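Local coordinates for cysteine-rich repeat secretory protein 2 (Arabidopsis thaliana, PDB 6GRE) that modulates cell-to-cell trafficking in plants, restricting plasmodesmal permeability through callose deposition during salicylic acid-triggered immune responses, at residues Y24-F35 with C103-S111; S38-T48 with V60-L70. All coordinates share one frame; numbering follows the deposited sequence.

Contact 1 of 2, residues Y24-F35 with C103-S111. With NAG (2-acetamido-2-deoxy-beta-D-glucopyranose), chain C.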
loop_
_atom_site.group_PDB
_atom_site.type_symbol
_atom_site.label_atom_id
_atom_site.label_comp_id
_atom_site.label_asym_id
_atom_site.label_seq_id
_atom_site.Cartn_x
_atom_site.Cartn_y
_atom_site.Cartn_z
ATOM N N TYR A 24 -5.027 23.038 -7.482
ATOM C CA TYR A 24 -4.491 21.755 -6.965
ATOM C C TYR A 24 -5.518 21.123 -6.026
ATOM O O TYR A 24 -5.845 19.933 -6.204
ATOM C CB TYR A 24 -3.146 21.925 -6.266
ATOM C CG TYR A 24 -2.496 20.600 -5.982
ATOM C CD1 TYR A 24 -1.726 20.006 -6.954
ATOM C CD2 TYR A 24 -2.752 19.898 -4.821
ATOM C CE1 TYR A 24 -1.128 18.777 -6.735
ATOM C CE2 TYR A 24 -2.175 18.661 -4.589
ATOM C CZ TYR A 24 -1.365 18.104 -5.558
ATOM O OH TYR A 24 -0.737 16.896 -5.375
ATOM N N GLU A 25 -6.024 21.887 -5.047
ATOM C CA GLU A 25 -6.997 21.373 -4.072
ATOM C C GLU A 25 -8.216 20.839 -4.825
ATOM O O GLU A 25 -8.696 19.742 -4.573
ATOM C CB GLU A 25 -7.443 22.422 -3.063
ATOM C CG GLU A 25 -8.424 21.846 -2.046
ATOM C CD GLU A 25 -8.875 22.813 -0.971
ATOM O OE1 GLU A 25 -8.980 23.984 -1.274
ATOM O OE2 GLU A 25 -9.073 22.374 0.174
ATOM N N THR A 26 -8.738 21.607 -5.794
ATOM C CA THR A 26 -9.912 21.214 -6.510
ATOM C C THR A 26 -9.641 19.944 -7.329
ATOM O O THR A 26 -10.454 19.034 -7.375
ATOM C CB THR A 26 -10.401 22.351 -7.425
ATOM O OG1 THR A 26 -10.624 23.460 -6.562
ATOM C CG2 THR A 26 -11.640 21.977 -8.200
ATOM N N ASN A 27 -8.484 19.891 -7.987
ATOM C CA ASN A 27 -8.116 18.728 -8.799
ATOM C C ASN A 27 -7.921 17.480 -7.912
ATOM O O ASN A 27 -8.314 16.390 -8.304
ATOM C CB ASN A 27 -6.901 19.048 -9.675
ATOM C CG ASN A 27 -7.249 20.003 -10.808
ATOM O OD1 ASN A 27 -8.402 20.082 -11.226
ATOM N ND2 ASN A 27 -6.243 20.658 -11.352
ATOM N N LEU A 28 -7.319 17.678 -6.750
ATOM C CA LEU A 28 -7.127 16.584 -5.770
ATOM C C LEU A 28 -8.486 15.993 -5.382
ATOM O O LEU A 28 -8.688 14.771 -5.386
ATOM C CB LEU A 28 -6.380 17.124 -4.557
ATOM C CG LEU A 28 -6.254 16.163 -3.373
ATOM C CD1 LEU A 28 -5.632 14.831 -3.817
ATOM C CD2 LEU A 28 -5.462 16.789 -2.244
ATOM N N ASN A 29 -9.447 16.859 -5.044
ATOM C CA ASN A 29 -10.747 16.371 -4.626
ATOM C C ASN A 29 -11.413 15.619 -5.766
ATOM O O ASN A 29 -12.048 14.575 -5.542
ATOM C CB ASN A 29 -11.628 17.474 -4.044
ATOM C CG ASN A 29 -11.111 17.955 -2.711
ATOM O OD1 ASN A 29 -10.544 17.175 -1.950
ATOM N ND2 ASN A 29 -11.280 19.235 -2.401
ATOM N N SER A 30 -11.246 16.108 -7.000
ATOM C CA SER A 30 -11.776 15.404 -8.163
ATOM C C SER A 30 -11.075 14.054 -8.327
ATOM O O SER A 30 -11.726 13.072 -8.638
ATOM C CB SER A 30 -11.659 16.206 -9.441
ATOM O OG SER A 30 -12.115 17.529 -9.249
ATOM N N LEU A 31 -9.744 14.039 -8.146
ATOM C CA LEU A 31 -8.950 12.793 -8.269
ATOM C C LEU A 31 -9.501 11.743 -7.298
ATOM O O LEU A 31 -9.744 10.584 -7.677
ATOM C CB LEU A 31 -7.482 13.084 -7.959
ATOM C CG LEU A 31 -6.610 11.829 -7.788
ATOM C CD1 LEU A 31 -6.349 11.213 -9.142
ATOM C CD2 LEU A 31 -5.300 12.151 -7.094
ATOM N N LEU A 32 -9.674 12.147 -6.042
ATOM C CA LEU A 32 -10.088 11.216 -4.976
ATOM C C LEU A 32 -11.478 10.638 -5.247
ATOM O O LEU A 32 -11.682 9.444 -5.052
ATOM C CB LEU A 32 -10.032 11.924 -3.626
ATOM C CG LEU A 32 -8.643 12.354 -3.177
ATOM C CD1 LEU A 32 -8.710 13.159 -1.899
ATOM C CD2 LEU A 32 -7.719 11.150 -3.022
ATOM N N SER A 33 -12.414 11.457 -5.743
ATOM C CA SER A 33 -13.751 10.985 -6.101
ATOM C C SER A 33 -13.658 9.963 -7.238
ATOM O O SER A 33 -14.419 8.976 -7.289
ATOM C CB SER A 33 -14.641 12.145 -6.478
ATOM O OG SER A 33 -14.913 12.951 -5.340
ATOM N N SER A 34 -12.725 10.196 -8.156
ATOM C CA SER A 34 -12.489 9.298 -9.284
ATOM C C SER A 34 -11.999 7.922 -8.809
ATOM O O SER A 34 -12.333 6.917 -9.441
ATOM C CB SER A 34 -11.521 9.883 -10.242
ATOM O OG SER A 34 -12.116 11.015 -10.851
ATOM N N PHE A 35 -11.145 7.909 -7.780
ATOM C CA PHE A 35 -10.659 6.648 -7.198
ATOM C C PHE A 35 -11.860 5.798 -6.790
ATOM O O PHE A 35 -11.953 4.599 -7.116
ATOM C CB PHE A 35 -9.814 6.859 -5.938
ATOM C CG PHE A 35 -8.432 7.447 -6.084
ATOM C CD1 PHE A 35 -7.783 7.537 -7.300
ATOM C CD2 PHE A 35 -7.777 7.900 -4.951
ATOM C CE1 PHE A 35 -6.491 8.034 -7.378
ATOM C CE2 PHE A 35 -6.502 8.430 -5.034
ATOM C CZ PHE A 35 -5.866 8.498 -6.246
ATOM N N CYS A 103 -6.445 -1.618 1.476
ATOM C CA CYS A 103 -6.269 -0.716 0.319
ATOM C C CYS A 103 -5.315 0.412 0.681
ATOM O O CYS A 103 -5.032 0.656 1.849
ATOM C CB CYS A 103 -7.580 -0.121 -0.199
ATOM S SG CYS A 103 -8.402 0.991 0.962
ATOM N N LEU A 104 -4.823 1.104 -0.361
ATOM C CA LEU A 104 -4.097 2.354 -0.187
ATOM C C LEU A 104 -4.621 3.383 -1.192
ATOM O O LEU A 104 -5.142 2.989 -2.242
ATOM C CB LEU A 104 -2.587 2.136 -0.362
ATOM C CG LEU A 104 -2.119 1.680 -1.746
ATOM C CD1 LEU A 104 -1.842 2.866 -2.694
ATOM C CD2 LEU A 104 -0.878 0.789 -1.641
ATOM N N ILE A 105 -4.424 4.659 -0.863
ATOM C CA ILE A 105 -4.523 5.741 -1.820
ATOM C C ILE A 105 -3.252 6.577 -1.727
ATOM O O ILE A 105 -2.631 6.672 -0.664
ATOM C CB ILE A 105 -5.798 6.575 -1.598
ATOM C CG1 ILE A 105 -5.845 7.211 -0.215
ATOM C CG2 ILE A 105 -7.027 5.754 -1.909
ATOM C CD1 ILE A 105 -6.947 8.249 -0.053
ATOM N N ARG A 106 -2.845 7.160 -2.859
ATOM C CA ARG A 106 -1.617 7.905 -2.892
ATOM C C ARG A 106 -1.734 8.982 -3.967
ATOM O O ARG A 106 -2.173 8.691 -5.078
ATOM C CB ARG A 106 -0.436 6.969 -3.168
ATOM C CG ARG A 106 0.942 7.591 -3.021
ATOM C CD ARG A 106 1.974 6.497 -3.257
ATOM N NE ARG A 106 3.338 6.954 -3.049
ATOM C CZ ARG A 106 4.348 6.160 -2.734
ATOM N NH1 ARG A 106 4.177 4.852 -2.778
ATOM N NH2 ARG A 106 5.509 6.681 -2.364
ATOM N N TYR A 107 -1.309 10.197 -3.609
ATOM C CA TYR A 107 -1.318 11.299 -4.564
ATOM C C TYR A 107 -0.116 12.205 -4.319
ATOM O O TYR A 107 0.436 12.258 -3.257
ATOM C CB TYR A 107 -2.633 12.066 -4.466
ATOM C CG TYR A 107 -2.979 12.606 -3.101
ATOM C CD1 TYR A 107 -2.503 13.830 -2.660
ATOM C CD2 TYR A 107 -3.844 11.921 -2.271
ATOM C CE1 TYR A 107 -2.845 14.324 -1.410
ATOM C CE2 TYR A 107 -4.200 12.400 -1.030
ATOM C CZ TYR A 107 -3.726 13.627 -0.608
ATOM O OH TYR A 107 -4.124 14.085 0.610
ATOM N N ASP A 108 0.269 12.930 -5.373
ATOM C CA ASP A 108 1.397 13.790 -5.343
ATOM C C ASP A 108 1.258 14.777 -6.503
ATOM O O ASP A 108 0.422 14.583 -7.372
ATOM C CB ASP A 108 2.694 12.976 -5.434
ATOM C CG ASP A 108 3.931 13.701 -4.934
ATOM O OD1 ASP A 108 3.812 14.850 -4.483
ATOM O OD2 ASP A 108 5.019 13.101 -5.011
ATOM N N ASN A 109 2.116 15.808 -6.478
ATOM C CA ASN A 109 2.103 16.881 -7.489
ATOM C C ASN A 109 3.151 16.616 -8.584
ATOM O O ASN A 109 3.481 17.484 -9.359
ATOM C CB ASN A 109 2.281 18.248 -6.819
ATOM C CG ASN A 109 3.693 18.517 -6.356
ATOM O OD1 ASN A 109 4.427 17.602 -5.977
ATOM N ND2 ASN A 109 4.090 19.778 -6.399
ATOM N N LYS A 110 3.666 15.387 -8.638
ATOM C CA LYS A 110 4.465 14.887 -9.728
ATOM C C LYS A 110 4.177 13.391 -9.847
ATOM O O LYS A 110 3.709 12.776 -8.891
ATOM C CB LYS A 110 5.951 15.139 -9.457
ATOM C CG LYS A 110 6.503 14.399 -8.249
ATOM C CD LYS A 110 7.949 14.700 -7.933
ATOM C CE LYS A 110 8.381 14.116 -6.603
ATOM N NZ LYS A 110 7.527 14.589 -5.482
ATOM N N SER A 111 4.409 12.831 -11.021
ATOM C CA SER A 111 4.195 11.408 -11.218
ATOM C C SER A 111 5.203 10.616 -10.378
ATOM O O SER A 111 6.375 10.964 -10.286
ATOM C CB SER A 111 4.290 11.037 -12.651
ATOM O OG SER A 111 3.995 9.664 -12.846
HETATM C C1 NAG C . 5.402 20.224 -6.001
HETATM C C2 NAG C . 6.129 20.971 -7.116
HETATM C C3 NAG C . 7.490 21.443 -6.645
HETATM C C4 NAG C . 7.323 22.269 -5.386
HETATM C C5 NAG C . 6.465 21.555 -4.330
HETATM C C6 NAG C . 6.064 22.497 -3.207
HETATM C C7 NAG C . 5.574 20.248 -9.371
HETATM C C8 NAG C . 5.913 19.337 -10.507
HETATM N N2 NAG C . 6.336 20.154 -8.291
HETATM O O3 NAG C . 8.073 22.225 -7.691
HETATM O O4 NAG C . 8.617 22.573 -4.844
HETATM O O5 NAG C . 5.237 21.078 -4.885
HETATM O O6 NAG C . 5.301 23.600 -3.736
HETATM O O7 NAG C . 4.637 21.040 -9.439
#
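Tyr24, Leu28 and Phe35 face Asn109, Tyr107 and Ile105 in turn, the helix segment running nearly antiparallel to strand 103-108, at 154° between their directions and 10.3 Å between their axes. Tyr107 stands up from the strand at the middle of this interface, and Leu28 CD1 sits over the centre of one face of its ring in a CH-pi contact, 3.5 Å from the centroid. Leu31 CD2 packs against Tyr107 CB at 3.7 Å, while Leu32 CD2 reaches Tyr107 CD2 at 4.0 Å, so Leu28, one turn earlier, and the adjacent Leu31 and Leu32 gather round the tyrosine. Further along, Phe35 CD2 meets the CG2 branch of Ile105 at 3.8 Å. At the other end, the Tyr24 ring crosses Asn109 at about a right angle, with CE1 3.5 Å from Asn109 CB; its hydroxyl is hydrogen-bonded to Tyr94 O, and its ring meets that of Tyr94 edge-to-face. Beyond CB the Asn109 side chain turns away from the helix and carries an N-linked NAG on ND2. No hydrogen bond joins the two segments, and the contact is buried, largely apolar packing of a helix on a sheet within the first Gnk2-homologous (DUF26) domain. Val83 and Val86 of helix 72-90 close in on Leu32, Ile105 and Tyr107, whereas strands 44-49 and 60-66 meet Leu31 through Phe47, Val49 and Val60.

Contact 2 of 2, residues S38-T48 with V60-L70; sequences STAQTRYANFT and VYGIYQCRGDL. With NA (sodium ion), chain K; NAG (2-acetamido-2-deoxy-beta-D-glucopyranose), chain F; SO4 (sulfate ion), chain L.
Tyr64 reaches to the end of helix 23-38 and the loop after it, where its hydroxyl donates to Thr42 O at 2.6 Å, from above the carbonyl plane, and accepts from Ser38 OG at 2.9 Å. Both bonds fix the end of a ring whose edge meets Phe47 and which Thr39 CG2 approaches off-centre. An extended Arg43 donates from NE to Leu70 O at 2.7 Å; Gly68 O lies over one face of the guanidinium, and a sulfate, probably a crystallisation component, accepts from Arg43 N and NH1. On the sheet face bearing Tyr44, Asn46 and Ile63, Tyr44 OH donates to NAG O7 at 2.7 Å, the sugar being linked to Asn46 ND2. Behind lies an antiparallel hairpin, with Phe47 and Gly62 a hydrogen-bonded pair and a nearly straight bond from Cys66 N to Arg43 O. In the following turn, Arg67 NE and NH2 grip Asp69 OD1 side-on while NH1 bonds Asn102 OD1, and Asp69 OD2 binds sodium at 2.0 Å with Tyr154. Strand 44-49 is outermost in the five-stranded sheet, and 60-66 joins it to 103-108; helix 23-38 packs on Phe47 and Val60, helix 72-90 on Tyr64 and on Cys66, disulfide-bonded to Cys75.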
loop_
_atom_site.group_PDB
_atom_site.type_symbol
_atom_site.label_atom_id
_atom_site.label_comp_id
_atom_site.label_asym_id
_atom_site.label_seq_id
_atom_site.Cartn_x
_atom_site.Cartn_y
_atom_site.Cartn_z
ATOM N N SER A 38 -13.775 4.323 -9.715
ATOM C CA SER A 38 -12.989 3.349 -10.455
ATOM C C SER A 38 -13.024 1.953 -9.802
ATOM O O SER A 38 -12.838 0.954 -10.490
ATOM C CB SER A 38 -11.572 3.859 -10.599
ATOM O OG SER A 38 -10.779 2.991 -11.393
ATOM N N THR A 39 -13.283 1.882 -8.495
ATOM C CA THR A 39 -13.239 0.608 -7.760
ATOM C C THR A 39 -14.304 -0.368 -8.278
ATOM O O THR A 39 -14.189 -1.569 -8.056
ATOM C CB THR A 39 -13.416 0.824 -6.261
ATOM O OG1 THR A 39 -14.719 1.358 -6.022
ATOM C CG2 THR A 39 -12.382 1.755 -5.672
ATOM N N ALA A 40 -15.327 0.151 -8.976
ATOM C CA ALA A 40 -16.350 -0.690 -9.582
ATOM C C ALA A 40 -15.738 -1.578 -10.674
ATOM O O ALA A 40 -16.235 -2.674 -10.923
ATOM C CB ALA A 40 -17.468 0.168 -10.129
ATOM N N GLN A 41 -14.671 -1.105 -11.327
ATOM C CA GLN A 41 -14.086 -1.771 -12.501
ATOM C C GLN A 41 -12.788 -2.524 -12.171
ATOM O O GLN A 41 -12.489 -3.539 -12.792
ATOM C CB GLN A 41 -13.796 -0.753 -13.606
ATOM C CG GLN A 41 -15.034 -0.020 -14.108
ATOM C CD GLN A 41 -14.980 1.455 -13.789
ATOM O OE1 GLN A 41 -14.147 2.191 -14.320
ATOM N NE2 GLN A 41 -15.865 1.903 -12.911
ATOM N N THR A 42 -11.979 -2.023 -11.233
ATOM C CA THR A 42 -10.614 -2.524 -11.103
ATOM C C THR A 42 -10.072 -2.241 -9.699
ATOM O O THR A 42 -10.482 -1.299 -9.022
ATOM C CB THR A 42 -9.705 -1.891 -12.160
ATOM O OG1 THR A 42 -8.407 -2.482 -12.062
ATOM C CG2 THR A 42 -9.591 -0.386 -12.026
ATOM N N ARG A 43 -9.147 -3.101 -9.272
ATOM C CA ARG A 43 -8.546 -2.977 -7.953
ATOM C C ARG A 43 -7.350 -2.024 -7.956
ATOM O O ARG A 43 -6.833 -1.720 -6.893
ATOM C CB ARG A 43 -8.044 -4.337 -7.475
ATOM C CG ARG A 43 -9.157 -5.337 -7.227
ATOM C CD ARG A 43 -8.548 -6.677 -6.837
ATOM N NE ARG A 43 -9.554 -7.718 -6.805
ATOM C CZ ARG A 43 -9.785 -8.577 -7.783
ATOM N NH1 ARG A 43 -9.073 -8.554 -8.893
ATOM N NH2 ARG A 43 -10.740 -9.468 -7.630
ATOM N N TYR A 44 -6.882 -1.605 -9.129
ATOM C CA TYR A 44 -5.776 -0.694 -9.230
ATOM C C TYR A 44 -6.004 0.213 -10.436
ATOM O O TYR A 44 -6.334 -0.275 -11.489
ATOM C CB TYR A 44 -4.436 -1.418 -9.386
ATOM C CG TYR A 44 -3.332 -0.514 -9.851
ATOM C CD1 TYR A 44 -2.676 0.345 -8.972
ATOM C CD2 TYR A 44 -2.981 -0.443 -11.193
ATOM C CE1 TYR A 44 -1.687 1.208 -9.407
ATOM C CE2 TYR A 44 -2.005 0.420 -11.638
ATOM C CZ TYR A 44 -1.352 1.260 -10.751
ATOM O OH TYR A 44 -0.398 2.110 -11.209
ATOM N N ALA A 45 -5.763 1.510 -10.257
ATOM C CA ALA A 45 -5.768 2.457 -11.362
ATOM C C ALA A 45 -4.906 3.664 -11.012
ATOM O O ALA A 45 -4.734 3.983 -9.841
ATOM C CB ALA A 45 -7.179 2.876 -11.706
ATOM N N ASN A 46 -4.371 4.321 -12.053
ATOM C CA ASN A 46 -3.600 5.535 -11.911
ATOM C C ASN A 46 -4.324 6.628 -12.693
ATOM O O ASN A 46 -4.882 6.345 -13.739
ATOM C CB ASN A 46 -2.161 5.383 -12.403
ATOM C CG ASN A 46 -2.022 5.517 -13.908
ATOM O OD1 ASN A 46 -2.032 6.620 -14.463
ATOM N ND2 ASN A 46 -1.897 4.394 -14.578
ATOM N N PHE A 47 -4.303 7.846 -12.171
ATOM C CA PHE A 47 -5.045 8.976 -12.726
ATOM C C PHE A 47 -4.160 10.220 -12.684
ATOM O O PHE A 47 -3.366 10.383 -11.754
ATOM C CB PHE A 47 -6.282 9.303 -11.891
ATOM C CG PHE A 47 -7.251 8.173 -11.639
ATOM C CD1 PHE A 47 -6.957 7.181 -10.716
ATOM C CD2 PHE A 47 -8.485 8.139 -12.267
ATOM C CE1 PHE A 47 -7.844 6.149 -10.476
ATOM C CE2 PHE A 47 -9.382 7.111 -12.017
ATOM C CZ PHE A 47 -9.056 6.117 -11.124
ATOM N N THR A 48 -4.371 11.124 -13.653
ATOM C CA THR A 48 -3.842 12.462 -13.641
ATOM C C THR A 48 -5.038 13.412 -13.766
ATOM O O THR A 48 -5.896 13.143 -14.580
ATOM C CB THR A 48 -2.847 12.674 -14.787
ATOM O OG1 THR A 48 -1.916 11.586 -14.774
ATOM C CG2 THR A 48 -2.081 13.975 -14.679
ATOM N N VAL A 60 -2.421 16.990 -10.468
ATOM C CA VAL A 60 -2.349 15.957 -9.404
ATOM C C VAL A 60 -2.241 14.589 -10.065
ATOM O O VAL A 60 -2.899 14.306 -11.012
ATOM C CB VAL A 60 -3.573 15.933 -8.470
ATOM C CG1 VAL A 60 -3.207 15.223 -7.155
ATOM C CG2 VAL A 60 -4.182 17.302 -8.235
ATOM N N TYR A 61 -1.420 13.728 -9.462
ATOM C CA TYR A 61 -1.187 12.373 -9.904
ATOM C C TYR A 61 -1.528 11.448 -8.740
ATOM O O TYR A 61 -1.123 11.701 -7.623
ATOM C CB TYR A 61 0.279 12.169 -10.288
ATOM C CG TYR A 61 0.782 13.117 -11.353
ATOM C CD1 TYR A 61 1.229 14.381 -11.011
ATOM C CD2 TYR A 61 0.817 12.744 -12.685
ATOM C CE1 TYR A 61 1.692 15.264 -11.975
ATOM C CE2 TYR A 61 1.280 13.614 -13.663
ATOM C CZ TYR A 61 1.718 14.877 -13.300
ATOM O OH TYR A 61 2.158 15.743 -14.269
ATOM N N GLY A 62 -2.219 10.357 -9.046
ATOM C CA GLY A 62 -2.544 9.460 -7.955
ATOM C C GLY A 62 -2.830 8.054 -8.406
ATOM O O GLY A 62 -3.067 7.758 -9.588
ATOM N N ILE A 63 -2.835 7.173 -7.398
ATOM C CA ILE A 63 -3.292 5.811 -7.564
ATOM C C ILE A 63 -4.170 5.421 -6.376
ATOM O O ILE A 63 -4.058 6.002 -5.282
ATOM C CB ILE A 63 -2.111 4.818 -7.679
ATOM C CG1 ILE A 63 -1.332 4.710 -6.360
ATOM C CG2 ILE A 63 -1.200 5.169 -8.840
ATOM C CD1 ILE A 63 -0.355 3.551 -6.288
ATOM N N TYR A 64 -4.982 4.390 -6.585
ATOM C CA TYR A 64 -5.414 3.570 -5.456
ATOM C C TYR A 64 -5.096 2.116 -5.771
ATOM O O TYR A 64 -4.909 1.731 -6.923
ATOM C CB TYR A 64 -6.909 3.688 -5.181
ATOM C CG TYR A 64 -7.751 3.031 -6.235
ATOM C CD1 TYR A 64 -8.097 3.729 -7.384
ATOM C CD2 TYR A 64 -8.200 1.726 -6.111
ATOM C CE1 TYR A 64 -8.845 3.140 -8.387
ATOM C CE2 TYR A 64 -8.953 1.125 -7.106
ATOM C CZ TYR A 64 -9.275 1.833 -8.256
ATOM O OH TYR A 64 -10.031 1.269 -9.246
ATOM N N GLN A 65 -5.015 1.302 -4.721
ATOM C CA GLN A 65 -4.827 -0.105 -4.901
ATOM C C GLN A 65 -5.455 -0.870 -3.746
ATOM O O GLN A 65 -5.168 -0.617 -2.594
ATOM C CB GLN A 65 -3.356 -0.472 -4.933
ATOM C CG GLN A 65 -3.145 -1.946 -5.254
ATOM C CD GLN A 65 -1.700 -2.196 -5.579
ATOM O OE1 GLN A 65 -1.254 -3.341 -5.716
ATOM N NE2 GLN A 65 -0.960 -1.116 -5.744
ATOM N N CYS A 66 -6.334 -1.796 -4.122
ATOM C CA CYS A 66 -6.958 -2.719 -3.175
ATOM C C CYS A 66 -6.170 -4.028 -3.153
ATOM O O CYS A 66 -5.559 -4.403 -4.145
ATOM C CB CYS A 66 -8.402 -2.992 -3.576
ATOM S SG CYS A 66 -9.440 -1.523 -3.335
ATOM N N ARG A 67 -6.272 -4.730 -2.023
ATOM C CA ARG A 67 -5.780 -6.092 -1.904
ATOM C C ARG A 67 -6.277 -6.884 -3.124
ATOM O O ARG A 67 -7.432 -6.723 -3.557
ATOM C CB ARG A 67 -6.275 -6.658 -0.569
ATOM C CG ARG A 67 -5.232 -7.320 0.313
ATOM C CD ARG A 67 -5.916 -7.906 1.536
ATOM N NE ARG A 67 -6.887 -8.919 1.136
ATOM C CZ ARG A 67 -7.916 -9.335 1.863
ATOM N NH1 ARG A 67 -8.198 -8.765 3.024
ATOM N NH2 ARG A 67 -8.669 -10.321 1.405
ATOM N N GLY A 68 -5.425 -7.758 -3.666
ATOM C CA GLY A 68 -5.558 -8.369 -4.988
ATOM C C GLY A 68 -6.702 -9.367 -5.130
ATOM O O GLY A 68 -7.071 -9.724 -6.264
ATOM N N ASP A 69 -7.325 -9.741 -4.013
ATOM C CA ASP A 69 -8.423 -10.699 -4.030
ATOM C C ASP A 69 -9.737 -10.053 -3.565
ATOM O O ASP A 69 -10.733 -10.755 -3.377
ATOM C CB ASP A 69 -8.059 -11.897 -3.155
ATOM C CG ASP A 69 -7.700 -11.533 -1.723
ATOM O OD1 ASP A 69 -7.560 -10.326 -1.416
ATOM O OD2 ASP A 69 -7.515 -12.467 -0.918
ATOM N N LEU A 70 -9.756 -8.736 -3.358
ATOM C CA LEU A 70 -10.952 -8.045 -2.880
ATOM C C LEU A 70 -12.003 -7.978 -3.996
ATOM O O LEU A 70 -11.694 -7.652 -5.130
ATOM C CB LEU A 70 -10.596 -6.612 -2.473
ATOM C CG LEU A 70 -10.092 -6.342 -1.059
ATOM C CD1 LEU A 70 -10.415 -4.898 -0.704
ATOM C CD2 LEU A 70 -10.678 -7.288 -0.015
HETATM NA NA NA K . -5.971 -12.584 0.382
HETATM C C1 NAG F . -1.711 4.421 -16.000
HETATM C C2 NAG F . -0.996 3.147 -16.453
HETATM C C3 NAG F . -0.952 3.041 -17.983
HETATM C C4 NAG F . -2.260 3.482 -18.657
HETATM C C5 NAG F . -2.778 4.807 -18.077
HETATM C C6 NAG F . -4.089 5.296 -18.706
HETATM C C7 NAG F . 0.698 2.577 -14.710
HETATM C C8 NAG F . 2.185 2.557 -14.450
HETATM N N2 NAG F . 0.355 3.088 -15.922
HETATM O O3 NAG F . -0.681 1.677 -18.313
HETATM O O4 NAG F . -2.048 3.617 -20.069
HETATM O O5 NAG F . -2.959 4.626 -16.672
HETATM O O6 NAG F . -5.204 4.682 -18.048
HETATM O O7 NAG F . -0.119 2.157 -13.868
HETATM S S SO4 L . -7.224 -5.960 -11.080
HETATM O O1 SO4 L . -6.934 -7.085 -10.144
HETATM O O2 SO4 L . -6.173 -4.912 -11.000
HETATM O O3 SO4 L . -7.290 -6.489 -12.465
HETATM O O4 SO4 L . -8.555 -5.393 -10.736
#

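In the fold
Contacts 1 and 2, whose centres lie 11 Å apart, share one sheet of the first DUF26 domain. Strands 103-108 and 60-66 are neighbours in it, with probable backbone hydrogen bonds from Leu104 N to Gln65 O (2.8 Å) and Ile63 N to Arg106 O (2.9 Å). Helix 23-38 is followed, after a short loop, by strand 44-49, and Phe35 of contact 1 touches contact 2, its CZ 3.2 Å from Ile63 O. The glycosylated asparagines of the two contacts stand 13.4 Å apart, from Asn109 CA to Asn46 CA. Both contacts also reach the second domain: Arg106 bonds Ser203 and joins it in the 2-(2-ethoxyethoxy)ethanol pocket, while contact 2 does so through the sodium site.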